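Local coordinates for putative cell filamentation protein (Bartonella quintana, PDB 4N67), which is a putative Fic-domain effector that may transfer AMP to target proteins and binds ADP, at residues 114-119 against 149-154; 176-181 against 206-211. The protein carries 2 engineered substitutions. One frame throughout, in Å; residues are numbered along the deposited sequence.

Contact 1: residues 114-119 against 149-154; sequences QRELKK and LDHAHP. With ADP (adenosine-5'-diphosphate), chain B.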
ATOM      1  N   GLN A 114      -2.486  12.173  -6.303  1.00 18.02           N
ATOM      2  CA  GLN A 114      -3.587  11.859  -7.240  1.00 20.32           C
ATOM      3  C   GLN A 114      -3.083  11.650  -8.664  1.00 19.73           C
ATOM      4  O   GLN A 114      -3.541  10.724  -9.368  1.00 19.63           O
ATOM      5  CB  GLN A 114      -4.630  12.972  -7.241  1.00 23.47           C
ATOM      6  CG  GLN A 114      -5.354  13.194  -5.917  1.00 26.54           C
ATOM      7  CD  GLN A 114      -5.871  11.923  -5.266  1.00 28.94           C
ATOM      8  OE1 GLN A 114      -6.431  11.024  -5.921  1.00 35.19           O
ATOM      9  NE2 GLN A 114      -5.692  11.840  -3.962  1.00 31.84           N
ATOM     10  N   ARG A 115      -2.146  12.493  -9.085  1.00 19.63           N
ATOM     11  CA  ARG A 115      -1.599  12.411 -10.438  1.00 19.95           C
ATOM     12  C   ARG A 115      -0.872  11.088 -10.661  1.00 18.45           C
ATOM     13  O   ARG A 115      -1.017  10.456 -11.711  1.00 18.48           O
ATOM     14  CB  ARG A 115      -0.663  13.613 -10.748  1.00 22.12           C
ATOM     15  CG  ARG A 115      -1.375  14.915 -11.092  1.00 24.88           C
ATOM     16  CD  ARG A 115      -0.405  16.075 -11.382  1.00 26.99           C
ATOM     17  NE  ARG A 115      -0.256  16.910 -10.185  1.00 29.26           N
ATOM     18  CZ  ARG A 115       0.882  17.272  -9.594  1.00 30.45           C
ATOM     19  NH1 ARG A 115       0.827  17.997  -8.487  1.00 31.57           N
ATOM     20  NH2 ARG A 115       2.060  16.922 -10.079  1.00 30.42           N
ATOM     21  N   GLU A 116      -0.083  10.666  -9.672  1.00 16.76           N
ATOM     22  CA  GLU A 116       0.606   9.391  -9.787  1.00 16.46           C
ATOM     23  C   GLU A 116      -0.341   8.199  -9.773  1.00 15.40           C
ATOM     24  O   GLU A 116      -0.109   7.240 -10.485  1.00 15.32           O
ATOM     25  CB  GLU A 116       1.685   9.250  -8.716  1.00 16.36           C
ATOM     26  CG  GLU A 116       2.825  10.243  -8.940  1.00 17.43           C
ATOM     27  CD  GLU A 116       3.901  10.227  -7.879  1.00 18.43           C
ATOM     28  OE1 GLU A 116       4.076   9.186  -7.217  1.00 17.08           O
ATOM     29  OE2 GLU A 116       4.613  11.259  -7.739  1.00 19.98           O
ATOM     30  N   LEU A 117      -1.374   8.227  -8.950  1.00 15.49           N
ATOM     31  CA  LEU A 117      -2.340   7.131  -8.944  1.00 15.32           C
ATOM     32  C   LEU A 117      -3.096   7.097 -10.270  1.00 15.75           C
ATOM     33  O   LEU A 117      -3.351   6.001 -10.777  1.00 16.16           O
ATOM     34  CB  LEU A 117      -3.322   7.270  -7.788  1.00 15.17           C
ATOM     35  CG  LEU A 117      -2.669   7.079  -6.423  1.00 15.16           C
ATOM     36  CD1 LEU A 117      -3.666   7.352  -5.327  1.00 15.74           C
ATOM     37  CD2 LEU A 117      -2.048   5.696  -6.277  1.00 15.36           C
ATOM     38  N   LYS A 118      -3.438   8.262 -10.830  1.00 16.60           N
ATOM     39  CA  LYS A 118      -4.076   8.319 -12.169  1.00 17.30           C
ATOM     40  C   LYS A 118      -3.192   7.719 -13.243  1.00 17.72           C
ATOM     41  O   LYS A 118      -3.658   6.910 -14.067  1.00 17.88           O
ATOM     42  CB  LYS A 118      -4.441   9.757 -12.542  1.00 18.31           C
ATOM     43  N   LYS A 119      -1.905   8.070 -13.232  1.00 17.64           N
ATOM     44  CA  LYS A 119      -0.954   7.529 -14.204  1.00 18.49           C
ATOM     45  C   LYS A 119      -0.830   6.019 -14.090  1.00 18.12           C
ATOM     46  O   LYS A 119      -0.770   5.316 -15.105  1.00 18.50           O
ATOM     47  CB  LYS A 119       0.424   8.208 -14.085  1.00 19.35           C
ATOM     48  N   LEU A 149       3.561   2.634  -6.592  1.00 13.59           N
ATOM     49  CA  LEU A 149       2.764   2.759  -5.371  1.00 13.44           C
ATOM     50  C   LEU A 149       3.595   3.261  -4.206  1.00 13.34           C
ATOM     51  O   LEU A 149       3.127   4.115  -3.410  1.00 13.11           O
ATOM     52  CB  LEU A 149       2.109   1.417  -5.015  1.00 13.39           C
ATOM     53  CG  LEU A 149       0.951   1.000  -5.920  1.00 13.63           C
ATOM     54  CD1 LEU A 149       0.596  -0.458  -5.637  1.00 14.13           C
ATOM     55  CD2 LEU A 149      -0.277   1.883  -5.747  1.00 13.98           C
ATOM     56  N   ASP A 150       4.811   2.743  -4.097  1.00 13.63           N
ATOM     57  CA  ASP A 150       5.709   3.135  -2.996  1.00 14.08           C
ATOM     58  C   ASP A 150       5.923   4.630  -3.012  1.00 14.14           C
ATOM     59  O   ASP A 150       5.855   5.264  -1.957  1.00 13.79           O
ATOM     60  CB  ASP A 150       7.103   2.477  -3.100  1.00 15.99           C
ATOM     61  CG  ASP A 150       7.268   1.237  -2.256  1.00 17.19           C
ATOM     62  OD1 ASP A 150       6.489   1.003  -1.326  1.00 18.78           O
ATOM     63  OD2 ASP A 150       8.305   0.549  -2.463  1.00 19.12           O
ATOM     64  N   HIS A 151       6.206   5.187  -4.185  1.00 13.87           N
ATOM     65  CA  HIS A 151       6.474   6.604  -4.279  1.00 14.00           C
ATOM     66  C   HIS A 151       5.226   7.414  -3.979  1.00 13.62           C
ATOM     67  O   HIS A 151       5.308   8.440  -3.313  1.00 13.74           O
ATOM     68  CB  HIS A 151       7.037   7.000  -5.641  1.00 14.82           C
ATOM     69  CG  HIS A 151       7.382   8.449  -5.711  1.00 16.27           C
ATOM     70  ND1 HIS A 151       6.509   9.395  -6.190  1.00 16.33           N
ATOM     71  CD2 HIS A 151       8.484   9.125  -5.303  1.00 17.29           C
ATOM     72  CE1 HIS A 151       7.050  10.594  -6.066  1.00 17.53           C
ATOM     73  NE2 HIS A 151       8.254  10.458  -5.544  1.00 17.74           N
ATOM     74  N   ALA A 152       4.082   6.976  -4.477  1.00 12.87           N
ATOM     75  CA  ALA A 152       2.843   7.734  -4.232  1.00 12.75           C
ATOM     76  C   ALA A 152       2.493   7.806  -2.733  1.00 12.60           C
ATOM     77  O   ALA A 152       2.039   8.844  -2.242  1.00 12.44           O
ATOM     78  CB  ALA A 152       1.686   7.146  -5.016  1.00 12.45           C
ATOM     79  N   HIS A 153       2.698   6.694  -2.020  1.00 12.22           N
ATOM     80  CA  HIS A 153       2.537   6.632  -0.574  1.00 12.31           C
ATOM     81  C   HIS A 153       1.278   7.369  -0.124  1.00 11.89           C
ATOM     82  O   HIS A 153       1.359   8.351   0.613  1.00 12.45           O
ATOM     83  CB  HIS A 153       3.782   7.219   0.099  1.00 13.07           C
ATOM     84  CG  HIS A 153       3.899   6.931   1.558  1.00 13.92           C
ATOM     85  ND1 HIS A 153       4.445   5.762   2.030  1.00 14.95           N
ATOM     86  CD2 HIS A 153       3.638   7.690   2.648  1.00 14.58           C
ATOM     87  CE1 HIS A 153       4.488   5.796   3.352  1.00 15.29           C
ATOM     88  NE2 HIS A 153       4.004   6.955   3.752  1.00 15.29           N
ATOM     89  N   PRO A 154       0.101   6.947  -0.615  1.00 11.21           N
ATOM     90  CA  PRO A 154      -1.057   7.835  -0.539  1.00 11.31           C
ATOM     91  C   PRO A 154      -1.662   8.105   0.811  1.00 11.16           C
ATOM     92  O   PRO A 154      -2.432   9.047   0.922  1.00 11.44           O
ATOM     93  CB  PRO A 154      -2.096   7.156  -1.448  1.00 11.39           C
ATOM     94  CG  PRO A 154      -1.298   6.224  -2.285  1.00 11.56           C
ATOM     95  CD  PRO A 154      -0.183   5.759  -1.431  1.00 11.22           C
TER
HETATM   96  PB  ADP B 301       3.551   3.195   6.618  1.00 25.53           P
HETATM   97  O1B ADP B 301       4.213   4.444   7.222  1.00 28.42           O
HETATM   98  O2B ADP B 301       2.788   3.560   5.392  1.00 22.47           O
HETATM   99  O3B ADP B 301       2.705   2.392   7.609  1.00 25.37           O
HETATM  100  PA  ADP B 301       5.258   1.016   5.622  1.00 28.49           P
HETATM  101  O1A ADP B 301       6.223   0.200   6.496  1.00 32.23           O
HETATM  102  O2A ADP B 301       3.917   0.383   5.331  1.00 27.74           O
HETATM  103  O3A ADP B 301       4.955   2.457   6.347  1.00 29.46           O
HETATM  104  O5' ADP B 301       6.046   1.420   4.305  1.00 27.55           O
HETATM  105  C5' ADP B 301       5.366   1.836   3.115  1.00 25.96           C
HETATM  106  C4' ADP B 301       6.215   1.418   1.919  1.00 26.56           C
HETATM  107  O4' ADP B 301       7.386   2.257   1.846  1.00 27.49           O
HETATM  108  C3' ADP B 301       6.684  -0.032   1.994  1.00 25.72           C
HETATM  109  O3' ADP B 301       6.518  -0.683   0.718  1.00 24.64           O
HETATM  110  C2' ADP B 301       8.152   0.094   2.355  1.00 26.11           C
HETATM  111  O2' ADP B 301       8.972  -0.994   1.909  1.00 27.07           O
HETATM  112  C1' ADP B 301       8.522   1.384   1.683  1.00 27.55           C
HETATM  113  N9  ADP B 301       9.715   2.059   2.235  1.00 27.94           N
HETATM  114  C8  ADP B 301      10.280   1.929   3.451  1.00 29.57           C
HETATM  115  N7  ADP B 301      11.338   2.772   3.518  1.00 30.36           N
HETATM  116  C5  ADP B 301      11.452   3.437   2.362  1.00 30.15           C
HETATM  117  C6  ADP B 301      12.342   4.450   1.778  1.00 31.72           C
HETATM  118  N6  ADP B 301      13.364   4.925   2.552  1.00 33.77           N
HETATM  119  N1  ADP B 301      12.122   4.899   0.531  1.00 30.62           N
HETATM  120  C2  ADP B 301      11.081   4.406  -0.196  1.00 30.37           C
HETATM  121  N3  ADP B 301      10.238   3.466   0.286  1.00 27.32           N
HETATM  122  C4  ADP B 301      10.360   2.963   1.514  1.00 27.43           C
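His151 ND1 donates to Glu116 OE1 in a short, nearly straight hydrogen bond, 2.6 Å long with an angle of 170° at the hydrogen. The carboxylate meets the edge of the imidazole: OE1 lies in the ring plane and takes the proton on its syn side. OE2 comes alongside, 3.0 Å from CE1 of His151, and the two planes are only 25° apart. On the histidine side, CG anti to the backbone N (chi1 -177°) starts the ring outward from its helix; the extended chain of Glu116 supplies the rest of the reach. So close a carboxylate would probably raise the basicity of this imidazole. Beside the polar pair, Ala152 CB lies 3.8 Å from Glu116 OE1 and 4.2 Å from Leu117 CD2. Both methyls of Leu117 meet Pro154 CG, CD1 at 4.0 Å, and CD2 also touches Leu149 CD2 at 4.2 Å.

Helix 135-152 ends here, and His153 and Pro154 open the Fic motif, which reads HPFRKGNGR in this chain, with Lys at the position that is usually acidic; the positive phi of His153 marks the departure from the helix. The ADP lies beyond this turn. Its O3' gives a hydrogen bond to Asp150 OD1 (2.6 Å), an oxygen also held by Gln163, while OD2 is bonded to Ser192. The ring of His153 stacks on Phe107, and its CE1 comes 3.5 Å from ADP O2B at an oblique angle. Farther out, Arg81 hydrogen-bonds the carbonyl of His153, and Gly158, Asn159 and Gly160 of the motif bind the nucleotide. Leu62, on helix 59-70, touches Leu117, Leu149 and Pro154 alike, so that a third helix borders the apolar half of the contact.

Contact 2: residues 176-181 against 206-211; sequences YKIDFS and DLFEDI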
ATOM      1  N   TYR A 176      -1.455 -15.174 -11.322  1.00 19.56           N
ATOM      2  CA  TYR A 176      -0.231 -15.391 -10.524  1.00 19.50           C
ATOM      3  C   TYR A 176      -0.496 -15.234  -9.034  1.00 19.09           C
ATOM      4  O   TYR A 176      -1.229 -14.316  -8.609  1.00 19.83           O
ATOM      5  CB  TYR A 176       0.831 -14.393 -10.953  1.00 19.35           C
ATOM      6  CG  TYR A 176       1.423 -14.676 -12.310  1.00 20.13           C
ATOM      7  CD1 TYR A 176       2.403 -15.637 -12.449  1.00 21.30           C
ATOM      8  CD2 TYR A 176       0.987 -14.010 -13.480  1.00 20.65           C
ATOM      9  CE1 TYR A 176       2.958 -15.942 -13.670  1.00 21.80           C
ATOM     10  CE2 TYR A 176       1.543 -14.318 -14.707  1.00 21.43           C
ATOM     11  CZ  TYR A 176       2.531 -15.282 -14.806  1.00 22.49           C
ATOM     12  OH  TYR A 176       3.109 -15.634 -16.031  1.00 23.94           O
ATOM     13  N   LYS A 177       0.097 -16.116  -8.229  1.00 18.73           N
ATOM     14  CA  LYS A 177       0.031 -16.018  -6.790  1.00 18.59           C
ATOM     15  C   LYS A 177       1.257 -15.241  -6.335  1.00 17.50           C
ATOM     16  O   LYS A 177       2.362 -15.661  -6.592  1.00 17.75           O
ATOM     17  CB  LYS A 177       0.032 -17.398  -6.113  1.00 21.10           C
ATOM     18  CG  LYS A 177       0.008 -17.252  -4.603  1.00 23.10           C
ATOM     19  CD  LYS A 177      -0.270 -18.525  -3.838  1.00 26.91           C
ATOM     20  CE  LYS A 177      -0.275 -18.231  -2.346  1.00 28.91           C
ATOM     21  NZ  LYS A 177      -1.197 -17.138  -1.960  1.00 31.07           N
ATOM     22  N   ILE A 178       1.051 -14.116  -5.647  1.00 15.66           N
ATOM     23  CA  ILE A 178       2.152 -13.311  -5.086  1.00 15.94           C
ATOM     24  C   ILE A 178       2.064 -13.486  -3.579  1.00 16.68           C
ATOM     25  O   ILE A 178       1.034 -13.161  -2.987  1.00 16.95           O
ATOM     26  CB  ILE A 178       2.024 -11.821  -5.459  1.00 15.03           C
ATOM     27  CG1 ILE A 178       2.060 -11.642  -6.980  1.00 15.03           C
ATOM     28  CG2 ILE A 178       3.113 -10.995  -4.768  1.00 15.33           C
ATOM     29  CD1 ILE A 178       1.865 -10.201  -7.441  1.00 14.60           C
ATOM     30  N   ASP A 179       3.134 -14.011  -2.973  1.00 18.67           N
ATOM     31  CA  ASP A 179       3.118 -14.395  -1.537  1.00 19.34           C
ATOM     32  C   ASP A 179       4.223 -13.683  -0.772  1.00 19.46           C
ATOM     33  O   ASP A 179       5.383 -14.122  -0.745  1.00 19.83           O
ATOM     34  CB  ASP A 179       3.214 -15.921  -1.404  1.00 21.30           C
ATOM     35  CG  ASP A 179       3.033 -16.404   0.041  1.00 22.71           C
ATOM     36  OD1 ASP A 179       2.978 -15.534   0.954  1.00 24.12           O
ATOM     37  OD2 ASP A 179       2.952 -17.633   0.224  1.00 26.40           O
ATOM     38  N   PHE A 180       3.867 -12.583  -0.117  1.00 18.67           N
ATOM     39  CA  PHE A 180       4.871 -11.750   0.540  1.00 18.79           C
ATOM     40  C   PHE A 180       5.410 -12.375   1.800  1.00 20.37           C
ATOM     41  O   PHE A 180       6.444 -11.947   2.280  1.00 21.54           O
ATOM     42  CB  PHE A 180       4.315 -10.370   0.868  1.00 18.12           C
ATOM     43  CG  PHE A 180       4.120  -9.508  -0.343  1.00 16.60           C
ATOM     44  CD1 PHE A 180       5.162  -8.761  -0.827  1.00 16.50           C
ATOM     45  CD2 PHE A 180       2.879  -9.405  -0.956  1.00 16.13           C
ATOM     46  CE1 PHE A 180       5.011  -7.928  -1.916  1.00 16.50           C
ATOM     47  CE2 PHE A 180       2.711  -8.578  -2.064  1.00 15.08           C
ATOM     48  CZ  PHE A 180       3.770  -7.833  -2.544  1.00 15.59           C
ATOM     49  N   SER A 181       4.702 -13.390   2.289  1.00 21.19           N
ATOM     50  CA  SER A 181       5.144 -14.152   3.476  1.00 23.03           C
ATOM     51  C   SER A 181       6.428 -14.927   3.223  1.00 24.77           C
ATOM     52  O   SER A 181       7.091 -15.367   4.176  1.00 25.88           O
ATOM     53  CB  SER A 181       4.029 -15.086   3.966  1.00 23.17           C
ATOM     54  OG  SER A 181       3.927 -16.288   3.244  1.00 25.98           O
ATOM     55  N   ASP A 206      13.750  -8.758  -8.427  1.00 23.57           N
ATOM     56  CA  ASP A 206      14.165 -10.048  -7.887  1.00 24.51           C
ATOM     57  C   ASP A 206      13.197 -10.525  -6.808  1.00 22.78           C
ATOM     58  O   ASP A 206      12.908 -11.716  -6.687  1.00 22.36           O
ATOM     59  CB  ASP A 206      15.583  -9.951  -7.303  1.00 26.79           C
ATOM     60  CG  ASP A 206      16.668  -9.765  -8.367  1.00 29.76           C
ATOM     61  OD1 ASP A 206      16.396  -9.881  -9.582  1.00 32.35           O
ATOM     62  OD2 ASP A 206      17.825  -9.493  -7.968  1.00 33.35           O
ATOM     63  N   LEU A 207      12.764  -9.583  -5.973  1.00 21.22           N
ATOM     64  CA  LEU A 207      11.810  -9.845  -4.918  1.00 19.99           C
ATOM     65  C   LEU A 207      10.519 -10.437  -5.517  1.00 19.12           C
ATOM     66  O   LEU A 207      10.050 -11.482  -5.081  1.00 18.80           O
ATOM     67  CB  LEU A 207      11.524  -8.542  -4.142  1.00 19.81           C
ATOM     68  CG  LEU A 207      10.606  -8.689  -2.926  1.00 19.41           C
ATOM     69  CD1 LEU A 207      10.897  -7.568  -1.907  1.00 19.46           C
ATOM     70  CD2 LEU A 207       9.139  -8.718  -3.305  1.00 19.09           C
ATOM     71  N   PHE A 208       9.980  -9.779  -6.529  1.00 18.49           N
ATOM     72  CA  PHE A 208       8.727 -10.265  -7.128  1.00 17.56           C
ATOM     73  C   PHE A 208       8.924 -11.600  -7.829  1.00 18.82           C
ATOM     74  O   PHE A 208       8.089 -12.459  -7.711  1.00 18.77           O
ATOM     75  CB  PHE A 208       8.043  -9.207  -8.012  1.00 17.00           C
ATOM     76  CG  PHE A 208       7.198  -8.250  -7.222  1.00 15.72           C
ATOM     77  CD1 PHE A 208       7.733  -7.077  -6.676  1.00 15.78           C
ATOM     78  CD2 PHE A 208       5.876  -8.560  -6.947  1.00 15.16           C
ATOM     79  CE1 PHE A 208       6.952  -6.257  -5.891  1.00 14.65           C
ATOM     80  CE2 PHE A 208       5.097  -7.732  -6.179  1.00 14.96           C
ATOM     81  CZ  PHE A 208       5.629  -6.594  -5.650  1.00 14.34           C
ATOM     82  N   GLU A 209      10.045 -11.794  -8.501  1.00 19.95           N
ATOM     83  CA  GLU A 209      10.337 -13.139  -9.015  1.00 21.07           C
ATOM     84  C   GLU A 209      10.301 -14.197  -7.917  1.00 21.19           C
ATOM     85  O   GLU A 209       9.740 -15.296  -8.104  1.00 21.71           O
ATOM     86  CB  GLU A 209      11.681 -13.189  -9.732  1.00 23.21           C
ATOM     87  CG  GLU A 209      11.745 -12.364 -11.001  1.00 25.24           C
ATOM     88  CD  GLU A 209      13.082 -12.469 -11.725  1.00 28.97           C
ATOM     89  OE1 GLU A 209      14.045 -13.071 -11.177  1.00 33.53           O
ATOM     90  OE2 GLU A 209      13.170 -11.957 -12.863  1.00 30.84           O
ATOM     91  N   ASP A 210      10.917 -13.886  -6.785  1.00 20.99           N
ATOM     92  CA  ASP A 210      11.088 -14.854  -5.717  1.00 21.88           C
ATOM     93  C   ASP A 210       9.819 -15.244  -4.991  1.00 20.68           C
ATOM     94  O   ASP A 210       9.754 -16.340  -4.437  1.00 21.60           O
ATOM     95  CB  ASP A 210      12.138 -14.370  -4.697  1.00 22.64           C
ATOM     96  CG  ASP A 210      13.563 -14.510  -5.212  1.00 24.65           C
ATOM     97  OD1 ASP A 210      13.779 -15.221  -6.211  1.00 26.04           O
ATOM     98  OD2 ASP A 210      14.447 -13.872  -4.613  1.00 26.66           O
ATOM     99  N   ILE A 211       8.802 -14.390  -5.024  1.00 19.84           N
ATOM    100  CA  ILE A 211       7.579 -14.649  -4.269  1.00 19.27           C
ATOM    101  C   ILE A 211       6.379 -14.942  -5.149  1.00 18.84           C
ATOM    102  O   ILE A 211       5.284 -15.052  -4.636  1.00 19.06           O
ATOM    103  CB  ILE A 211       7.234 -13.473  -3.332  1.00 18.74           C
ATOM    104  CG1 ILE A 211       6.815 -12.211  -4.103  1.00 17.77           C
ATOM    105  CG2 ILE A 211       8.412 -13.196  -2.404  1.00 19.65           C
ATOM    106  CD1 ILE A 211       6.341 -11.058  -3.213  1.00 17.07           C
TER
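Ile211 and the 178-180 run make a strand-against-helix contact in which one backbone hydrogen bond borders an apolar cluster, near the junction of helix 202-211 and strand 212-214. The short axes of strand 176-178 and helix segment 206-211 approach to 8.7 Å at 111°, so the helix lies steeply across the strand. Asp179 N donates to Ile211 O over 2.9 Å. Since Lys177 bonds to His213 through the backbone, this bond continues the same antiparallel register past the end of the small two-stranded sheet 176-178/212-214.

Ile211 provides the largest share of the interface. Its first torsion (chi1 68°) sets CG1 between the backbone N and the carbonyl carbon, and the extended second torsion then carries CD1 over one face of the Phe180 ring, 3.8 Å from the centroid and shifted toward the rim: a CH-pi contact. The same methyl meets Ile178 CG2 at 3.6 Å. Packing is tight behind it, with Ile211 CB 3.2 Å from Asp179 O. Phe180 then touches Phe208, CZ to CZ at 3.8 Å; their planes stand 87° apart, yet the rings meet obliquely. Ile178 CG2 reaches Phe208 CE2 at 4.1 Å.

After the strand, Asp179 OD1 accepts Ser181 N, an Asx turn, and also Ser181 OG at 2.6 Å, both from one face of the carboxylate, and so ties the strand end to the 3-10 segment 180-181. Met167 of helix 164-174 touches both phenylalanines, and Ala142 and Ala143 of helix 135-152 lie against Phe208.

From the N terminus, helix 112-126 leads through the connection 127-134 into helix 135-152, and contact 1 closes this first loop of 29 residues, joining the two helices just where the second runs into the Fic motif. After helix 164-174, strand 176-178 begins a second loop, 24 residues long and mostly helical, which contact 2 closes against helix 202-211. The two follow in series, neither nesting nor crossing. The centres of contact 1 and contact 2 are about 22 Å apart. Helix 135-152 relates them, its C-terminal end belonging to contact 1 and Phe138, Ala142 and Ala143 packing on contact 2. Ser192, within the second loop, bonds both Asp150 and ADP.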